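Rv3651-like N-terminal domain-containing protein (PDB 4Q6U) is of unknown function but, with one GAF-like and two PAS-like domains in series, probably acts as a sensor protein in Mycobacterium tuberculosis. Local coordinates at residues V241-V246 with W256-C261; V312-N317 with G328-R333. One frame throughout, in Å; residues are numbered along the deposited sequence.

Within the C-terminal PAS-like domain, after helix 228-235 the chain lays down strand 242-246 and returns along strand 253-256 to W256, where contact 1 closes the loop. Strand 296-303 comes later, followed by the hairpin of strands 309-320 and 325-333, connected through residues 321-324 and closed by contact 2. The two closures neither nest nor cross; they follow in series. Space joins them nonetheless, with centres about 9 Å apart, because strand 325-333 lies beside strand 242-246. H242 N is 2.8 Å from L332 O, a probable hydrogen bond, and L257 packs on L329. The resulting antiparallel sheet has strand order 2-1-5-4-3, the PAS topology, with contact 1 toward one edge.

Contact 1. Residues V241-V246 with W256-C261; sequences VHRALV and WLDQPC
W256 ends its strand as the antiparallel, non-hydrogen-bonded partner of A244, and its indole sends CE3 to within 3.8 Å of the A244 CB. Just past this bridge, L257 N still donates to R243 O at 2.9 Å. R243 N does not complete the pair through L257 O; it donates to D258 OD2 from above the carboxylate plane, while L257 O accepts from R151 NE. R243, bent at chi3 (-62°), meets that carboxylate side-on in a nearly coplanar salt bridge to syn lone pairs, NE donating to OD2 at 3.0 Å and NH2 to OD1 at 2.9 Å. A water links OD2 to V241 O. OD1 also salt-bridges R151, so the carboxylate is probably ionised. Q259 O accepts an almost straight hydrogen bond (174°) from H242 ND1, the two atoms 2.7 Å apart, in the imidazole plane but with ND1 above the carbonyl plane. P260 folds back, its CA 3.6 Å above the centre of the W256 ring. C261 CB sits over one face of the H242 ring, toward its rim, in a CH-pi contact 3.6 Å from the centroid. Here the antiparallel pairing of the first two PAS-sheet strands ends, edge strand 253-256 giving way to a loop held by side chains. Strand 242-246 itself lies between strands 253-256 and 325-333, with R243 NH1 on L233 O of helix 228-235 and L257 on I232 of the second subunit.

Contact 2. Residues V312-N317 with G328-R333; sequences VHVTVN and GLVALR
A331 O is held by two hydrogen bonds and one weaker contact: T315 N donates at 3.0 Å along a lone pair in the carbonyl plane, a water donates at 2.8 Å, and V314 CA offers a CA-H...O contact at 3.5 Å. The same water is hydrogen-bonded to H313 ND1 at 2.7 Å, in the ring plane, and to T315 OG1 at 2.9 Å, so two side chains on the same face of strand 309-320 share a solvent bridge to strand 325-333. T315 OG1 has a further partner in S297 OG. The ladder around this point is regular: H313 with R333, T315 with A331 and N317 with L329 are hydrogen-bonded pairs, each closed by two N-H...O bonds. With strand directions 158° apart, this is the antiparallel hairpin formed by the last two sheet strands of the PAS-like domain. On the face carrying H313, the R333 guanidinium lies flat over the imidazole, centres 3.7 Å apart and planes 8° from parallel, with NH2 above the ring centre. R333 reaches it by putting CG in the crowded position between N and C (chi1 67°) and then extending to NE; H313 holds CG anti to its backbone N. The overlying positive charge would probably disfavour protonation of the ring, an effect that E339 of helix 337-343, salt-bridged to R333 NH2, may soften. On the opposite face, V314 CG1 meets V330 CG1 at 3.5 Å, the side chains crossing obliquely, and V314 CG2 lies alongside L332 CD2, while W251 touches both valines. N317 and L329 pack on G235 and L236 of the second subunit.

Contact 1. Residues V241-V246 with W256-C261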
ATOM      1  N   VAL B 241     -19.152 -13.494   9.278  1.00 39.11           N
ATOM      2  CA  VAL B 241     -18.173 -14.002   8.333  1.00 33.23           C
ATOM      3  C   VAL B 241     -16.764 -13.636   8.772  1.00 38.44           C
ATOM      4  O   VAL B 241     -16.479 -12.483   9.086  1.00 33.53           O
ATOM      5  CB  VAL B 241     -18.410 -13.468   6.920  1.00 33.19           C
ATOM      6  CG1 VAL B 241     -17.383 -14.062   5.953  1.00 34.52           C
ATOM      7  CG2 VAL B 241     -19.844 -13.767   6.460  1.00 34.92           C
ATOM      8  N   HIS B 242     -15.881 -14.626   8.779  1.00 34.41           N
ATOM      9  CA  HIS B 242     -14.506 -14.402   9.209  1.00 26.71           C
ATOM     10  C   HIS B 242     -13.522 -14.770   8.102  1.00 30.11           C
ATOM     11  O   HIS B 242     -13.402 -15.939   7.724  1.00 32.04           O
ATOM     12  CB  HIS B 242     -14.228 -15.202  10.474  1.00 30.81           C
ATOM     13  CG  HIS B 242     -15.106 -14.827  11.629  1.00 36.16           C
ATOM     14  ND1 HIS B 242     -14.655 -14.070  12.690  1.00 40.13           N
ATOM     15  CD2 HIS B 242     -16.404 -15.104  11.883  1.00 44.51           C
ATOM     16  CE1 HIS B 242     -15.643 -13.902  13.550  1.00 43.73           C
ATOM     17  NE2 HIS B 242     -16.717 -14.512  13.087  1.00 41.04           N
ATOM     18  N   ARG B 243     -12.834 -13.758   7.577  1.00 27.96           N
ATOM     19  CA  ARG B 243     -11.887 -13.948   6.478  1.00 26.69           C
ATOM     20  C   ARG B 243     -10.470 -14.241   6.948  1.00 27.30           C
ATOM     21  O   ARG B 243     -10.027 -13.722   7.970  1.00 27.49           O
ATOM     22  CB  ARG B 243     -11.888 -12.719   5.580  1.00 21.70           C
ATOM     23  CG  ARG B 243     -13.232 -12.526   4.844  1.00 21.57           C
ATOM     24  CD  ARG B 243     -13.235 -11.141   4.136  1.00 20.59           C
ATOM     25  NE  ARG B 243     -13.104 -10.054   5.095  1.00 24.95           N
ATOM     26  CZ  ARG B 243     -12.960  -8.778   4.756  1.00 24.15           C
ATOM     27  NH1 ARG B 243     -12.936  -8.434   3.476  1.00 24.10           N
ATOM     28  NH2 ARG B 243     -12.849  -7.854   5.699  1.00 27.97           N
ATOM     29  N   ALA B 244      -9.764 -15.069   6.180  1.00 23.65           N
ATOM     30  CA  ALA B 244      -8.416 -15.496   6.535  1.00 28.79           C
ATOM     31  C   ALA B 244      -7.625 -15.805   5.282  1.00 30.70           C
ATOM     32  O   ALA B 244      -8.200 -16.093   4.239  1.00 28.35           O
ATOM     33  CB  ALA B 244      -8.460 -16.722   7.437  1.00 27.14           C
ATOM     34  N   LEU B 245      -6.302 -15.746   5.388  1.00 23.28           N
ATOM     35  CA  LEU B 245      -5.454 -16.254   4.327  1.00 23.89           C
ATOM     36  C   LEU B 245      -4.977 -17.634   4.729  1.00 27.84           C
ATOM     37  O   LEU B 245      -4.648 -17.862   5.892  1.00 31.06           O
ATOM     38  CB  LEU B 245      -4.276 -15.329   4.066  1.00 26.88           C
ATOM     39  CG  LEU B 245      -4.681 -13.932   3.587  1.00 26.19           C
ATOM     40  CD1 LEU B 245      -3.474 -13.025   3.575  1.00 28.80           C
ATOM     41  CD2 LEU B 245      -5.287 -14.043   2.195  1.00 23.81           C
ATOM     42  N   VAL B 246      -4.958 -18.557   3.772  1.00 30.95           N
ATOM     43  CA  VAL B 246      -4.537 -19.924   4.049  1.00 31.23           C
ATOM     44  C   VAL B 246      -3.578 -20.447   2.982  1.00 38.79           C
ATOM     45  O   VAL B 246      -3.561 -19.948   1.852  1.00 39.77           O
ATOM     46  CB  VAL B 246      -5.746 -20.885   4.143  1.00 39.04           C
ATOM     47  CG1 VAL B 246      -6.822 -20.304   5.048  1.00 39.82           C
ATOM     48  CG2 VAL B 246      -6.304 -21.192   2.757  1.00 39.65           C
ATOM     49  N   TRP B 256      -5.463 -13.883   9.975  1.00 26.66           N
ATOM     50  CA  TRP B 256      -6.854 -13.439  10.091  1.00 27.88           C
ATOM     51  C   TRP B 256      -6.983 -12.027   9.535  1.00 30.73           C
ATOM     52  O   TRP B 256      -6.178 -11.162   9.866  1.00 23.75           O
ATOM     53  CB  TRP B 256      -7.326 -13.462  11.542  1.00 24.01           C
ATOM     54  CG  TRP B 256      -7.499 -14.848  12.084  1.00 27.43           C
ATOM     55  CD1 TRP B 256      -6.689 -15.484  12.974  1.00 25.86           C
ATOM     56  CD2 TRP B 256      -8.543 -15.768  11.756  1.00 30.33           C
ATOM     57  NE1 TRP B 256      -7.169 -16.753  13.231  1.00 31.85           N
ATOM     58  CE2 TRP B 256      -8.303 -16.953  12.484  1.00 27.30           C
ATOM     59  CE3 TRP B 256      -9.658 -15.706  10.906  1.00 32.39           C
ATOM     60  CZ2 TRP B 256      -9.136 -18.061  12.401  1.00 32.85           C
ATOM     61  CZ3 TRP B 256     -10.489 -16.814  10.824  1.00 35.56           C
ATOM     62  CH2 TRP B 256     -10.223 -17.976  11.566  1.00 31.48           C
ATOM     63  N   LEU B 257      -7.993 -11.802   8.697  1.00 24.83           N
ATOM     64  CA  LEU B 257      -8.223 -10.482   8.090  1.00 26.00           C
ATOM     65  C   LEU B 257      -9.319  -9.747   8.850  1.00 28.16           C
ATOM     66  O   LEU B 257      -9.401  -8.527   8.842  1.00 33.94           O
ATOM     67  CB  LEU B 257      -8.587 -10.629   6.618  1.00 27.38           C
ATOM     68  CG  LEU B 257      -7.478 -11.198   5.736  1.00 35.23           C
ATOM     69  CD1 LEU B 257      -7.956 -11.320   4.305  1.00 34.26           C
ATOM     70  CD2 LEU B 257      -6.217 -10.337   5.811  1.00 39.45           C
ATOM     71  N   ASP B 258     -10.177 -10.520   9.499  1.00 29.06           N
ATOM     72  CA  ASP B 258     -11.112 -10.004  10.483  1.00 29.15           C
ATOM     73  C   ASP B 258     -10.694 -10.596  11.817  1.00 34.11           C
ATOM     74  O   ASP B 258      -9.577 -11.085  11.942  1.00 39.03           O
ATOM     75  CB  ASP B 258     -12.543 -10.394  10.122  1.00 33.23           C
ATOM     76  CG  ASP B 258     -12.909  -9.969   8.724  1.00 28.20           C
ATOM     77  OD1 ASP B 258     -12.681  -8.785   8.404  1.00 29.05           O
ATOM     78  OD2 ASP B 258     -13.403 -10.811   7.941  1.00 32.49           O
ATOM     79  N   GLN B 259     -11.569 -10.565  12.810  1.00 37.57           N
ATOM     80  CA  GLN B 259     -11.253 -11.225  14.071  1.00 39.08           C
ATOM     81  C   GLN B 259     -11.386 -12.741  13.910  1.00 42.36           C
ATOM     82  O   GLN B 259     -12.154 -13.217  13.077  1.00 35.24           O
ATOM     83  CB  GLN B 259     -12.157 -10.719  15.200  1.00 42.14           C
ATOM     84  CG  GLN B 259     -11.874  -9.281  15.615  1.00 42.27           C
ATOM     85  CD  GLN B 259     -10.384  -8.968  15.707  1.00 53.71           C
ATOM     86  OE1 GLN B 259      -9.655  -9.591  16.476  1.00 61.93           O
ATOM     87  NE2 GLN B 259      -9.927  -7.997  14.913  1.00 55.22           N
ATOM     88  N   PRO B 260     -10.629 -13.513  14.707  1.00 41.11           N
ATOM     89  CA  PRO B 260     -10.710 -14.974  14.578  1.00 34.91           C
ATOM     90  C   PRO B 260     -12.113 -15.494  14.827  1.00 36.69           C
ATOM     91  O   PRO B 260     -12.868 -14.897  15.595  1.00 44.22           O
ATOM     92  CB  PRO B 260      -9.752 -15.481  15.655  1.00 31.39           C
ATOM     93  CG  PRO B 260      -8.819 -14.342  15.902  1.00 40.63           C
ATOM     94  CD  PRO B 260      -9.615 -13.089  15.686  1.00 39.06           C
ATOM     95  N   CYS B 261     -12.472 -16.585  14.161  1.00 35.44           N
ATOM     96  CA  CYS B 261     -13.778 -17.173  14.381  1.00 46.53           C
ATOM     97  C   CYS B 261     -13.668 -18.218  15.474  1.00 45.56           C
ATOM     98  O   CYS B 261     -12.663 -18.917  15.596  1.00 50.76           O
ATOM     99  CB  CYS B 261     -14.345 -17.786  13.097  1.00 57.43           C
ATOM    100  SG  CYS B 261     -13.768 -19.441  12.729  1.00 64.45           S
TER
HETATM  101  O   HOH W   1     -16.054 -10.531   7.156  1.00 30.80           O

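Contact 2. Residues V312-N317 with G328-R333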
ATOM      1  N   VAL B 312     -18.564 -25.991   8.507  1.00 45.30           N
ATOM      2  CA  VAL B 312     -18.309 -24.565   8.306  1.00 43.03           C
ATOM      3  C   VAL B 312     -18.423 -24.261   6.831  1.00 47.15           C
ATOM      4  O   VAL B 312     -17.850 -24.977   6.008  1.00 46.09           O
ATOM      5  CB  VAL B 312     -16.907 -24.130   8.788  1.00 40.38           C
ATOM      6  CG1 VAL B 312     -16.606 -22.665   8.361  1.00 38.21           C
ATOM      7  CG2 VAL B 312     -16.755 -24.322  10.302  1.00 40.38           C
ATOM      8  N   HIS B 313     -19.159 -23.207   6.493  1.00 43.78           N
ATOM      9  CA  HIS B 313     -19.294 -22.816   5.100  1.00 42.97           C
ATOM     10  C   HIS B 313     -18.086 -21.978   4.686  1.00 40.95           C
ATOM     11  O   HIS B 313     -17.787 -20.941   5.287  1.00 38.67           O
ATOM     12  CB  HIS B 313     -20.590 -22.044   4.864  1.00 44.20           C
ATOM     13  CG  HIS B 313     -20.810 -21.680   3.427  1.00 47.31           C
ATOM     14  ND1 HIS B 313     -20.216 -20.583   2.840  1.00 42.86           N
ATOM     15  CD2 HIS B 313     -21.543 -22.278   2.460  1.00 46.84           C
ATOM     16  CE1 HIS B 313     -20.585 -20.517   1.572  1.00 43.98           C
ATOM     17  NE2 HIS B 313     -21.387 -21.533   1.315  1.00 49.47           N
ATOM     18  N   VAL B 314     -17.406 -22.442   3.643  1.00 40.46           N
ATOM     19  CA  VAL B 314     -16.139 -21.875   3.212  1.00 45.26           C
ATOM     20  C   VAL B 314     -16.233 -21.337   1.786  1.00 50.65           C
ATOM     21  O   VAL B 314     -16.711 -22.034   0.891  1.00 53.51           O
ATOM     22  CB  VAL B 314     -15.034 -22.933   3.286  1.00 47.82           C
ATOM     23  CG1 VAL B 314     -13.769 -22.423   2.673  1.00 46.46           C
ATOM     24  CG2 VAL B 314     -14.803 -23.361   4.734  1.00 42.65           C
ATOM     25  N   THR B 315     -15.790 -20.097   1.585  1.00 39.86           N
ATOM     26  CA  THR B 315     -15.730 -19.496   0.250  1.00 48.19           C
ATOM     27  C   THR B 315     -14.291 -19.055  -0.039  1.00 47.67           C
ATOM     28  O   THR B 315     -13.683 -18.330   0.750  1.00 43.47           O
ATOM     29  CB  THR B 315     -16.700 -18.313   0.122  1.00 47.33           C
ATOM     30  OG1 THR B 315     -18.042 -18.784   0.296  1.00 48.91           O
ATOM     31  CG2 THR B 315     -16.571 -17.639  -1.249  1.00 52.46           C
ATOM     32  N   VAL B 316     -13.745 -19.514  -1.161  1.00 41.28           N
ATOM     33  CA  VAL B 316     -12.305 -19.445  -1.397  1.00 34.93           C
ATOM     34  C   VAL B 316     -11.948 -18.732  -2.687  1.00 42.57           C
ATOM     35  O   VAL B 316     -12.498 -19.043  -3.744  1.00 43.33           O
ATOM     36  CB  VAL B 316     -11.684 -20.853  -1.452  1.00 43.82           C
ATOM     37  CG1 VAL B 316     -10.180 -20.779  -1.265  1.00 47.25           C
ATOM     38  CG2 VAL B 316     -12.287 -21.732  -0.394  1.00 53.58           C
ATOM     39  N   ASN B 317     -11.030 -17.771  -2.590  1.00 40.43           N
ATOM     40  CA  ASN B 317     -10.470 -17.105  -3.763  1.00 41.49           C
ATOM     41  C   ASN B 317      -8.960 -17.279  -3.770  1.00 40.46           C
ATOM     42  O   ASN B 317      -8.347 -17.375  -2.718  1.00 38.24           O
ATOM     43  CB  ASN B 317     -10.831 -15.614  -3.784  1.00 36.00           C
ATOM     44  CG  ASN B 317     -12.301 -15.366  -4.102  1.00 38.49           C
ATOM     45  OD1 ASN B 317     -12.664 -15.110  -5.247  1.00 41.90           O
ATOM     46  ND2 ASN B 317     -13.148 -15.441  -3.085  1.00 41.58           N
ATOM     47  N   GLY B 328      -4.652 -18.703  -0.384  1.00 34.40           N
ATOM     48  CA  GLY B 328      -6.107 -18.743  -0.405  1.00 37.50           C
ATOM     49  C   GLY B 328      -6.725 -17.658   0.455  1.00 35.29           C
ATOM     50  O   GLY B 328      -6.353 -17.484   1.614  1.00 38.01           O
ATOM     51  N   LEU B 329      -7.649 -16.899  -0.120  1.00 29.88           N
ATOM     52  CA  LEU B 329      -8.485 -16.028   0.681  1.00 28.83           C
ATOM     53  C   LEU B 329      -9.743 -16.807   1.004  1.00 38.54           C
ATOM     54  O   LEU B 329     -10.522 -17.140   0.110  1.00 34.27           O
ATOM     55  CB  LEU B 329      -8.832 -14.732  -0.047  1.00 27.93           C
ATOM     56  CG  LEU B 329      -9.942 -13.941   0.646  1.00 34.78           C
ATOM     57  CD1 LEU B 329      -9.456 -13.441   1.995  1.00 32.97           C
ATOM     58  CD2 LEU B 329     -10.449 -12.800  -0.218  1.00 40.11           C
ATOM     59  N   VAL B 330      -9.934 -17.110   2.278  1.00 29.02           N
ATOM     60  CA  VAL B 330     -11.067 -17.914   2.687  1.00 34.14           C
ATOM     61  C   VAL B 330     -12.043 -17.100   3.522  1.00 34.65           C
ATOM     62  O   VAL B 330     -11.629 -16.389   4.430  1.00 36.48           O
ATOM     63  CB  VAL B 330     -10.598 -19.150   3.497  1.00 38.20           C
ATOM     64  CG1 VAL B 330     -11.777 -19.887   4.036  1.00 49.91           C
ATOM     65  CG2 VAL B 330      -9.757 -20.065   2.619  1.00 36.33           C
ATOM     66  N   ALA B 331     -13.331 -17.197   3.200  1.00 34.71           N
ATOM     67  CA  ALA B 331     -14.379 -16.574   4.003  1.00 31.84           C
ATOM     68  C   ALA B 331     -15.148 -17.647   4.769  1.00 36.35           C
ATOM     69  O   ALA B 331     -15.770 -18.512   4.171  1.00 36.36           O
ATOM     70  CB  ALA B 331     -15.321 -15.762   3.130  1.00 31.91           C
ATOM     71  N   LEU B 332     -15.104 -17.575   6.092  1.00 34.17           N
ATOM     72  CA  LEU B 332     -15.698 -18.608   6.935  1.00 36.52           C
ATOM     73  C   LEU B 332     -16.950 -18.156   7.646  1.00 34.15           C
ATOM     74  O   LEU B 332     -16.958 -17.121   8.300  1.00 39.52           O
ATOM     75  CB  LEU B 332     -14.700 -19.059   7.987  1.00 32.56           C
ATOM     76  CG  LEU B 332     -13.344 -19.485   7.459  1.00 35.94           C
ATOM     77  CD1 LEU B 332     -12.389 -19.549   8.621  1.00 43.68           C
ATOM     78  CD2 LEU B 332     -13.520 -20.843   6.862  1.00 45.56           C
ATOM     79  N   ARG B 333     -17.990 -18.974   7.571  1.00 36.43           N
ATOM     80  CA  ARG B 333     -19.202 -18.711   8.320  1.00 43.55           C
ATOM     81  C   ARG B 333     -19.973 -20.003   8.599  1.00 43.89           C
ATOM     82  O   ARG B 333     -19.707 -21.044   8.001  1.00 46.48           O
ATOM     83  CB  ARG B 333     -20.094 -17.714   7.563  1.00 39.79           C
ATOM     84  CG  ARG B 333     -20.680 -18.246   6.252  1.00 48.44           C
ATOM     85  CD  ARG B 333     -21.770 -17.306   5.686  1.00 47.25           C
ATOM     86  NE  ARG B 333     -22.188 -17.656   4.322  1.00 43.42           N
ATOM     87  CZ  ARG B 333     -22.901 -18.732   4.008  1.00 51.20           C
ATOM     88  NH1 ARG B 333     -23.279 -19.584   4.954  1.00 52.17           N
ATOM     89  NH2 ARG B 333     -23.236 -18.966   2.744  1.00 52.42           N
TER
HETATM   90  O   HOH W   2     -18.362 -18.620   3.189  1.00 40.12           O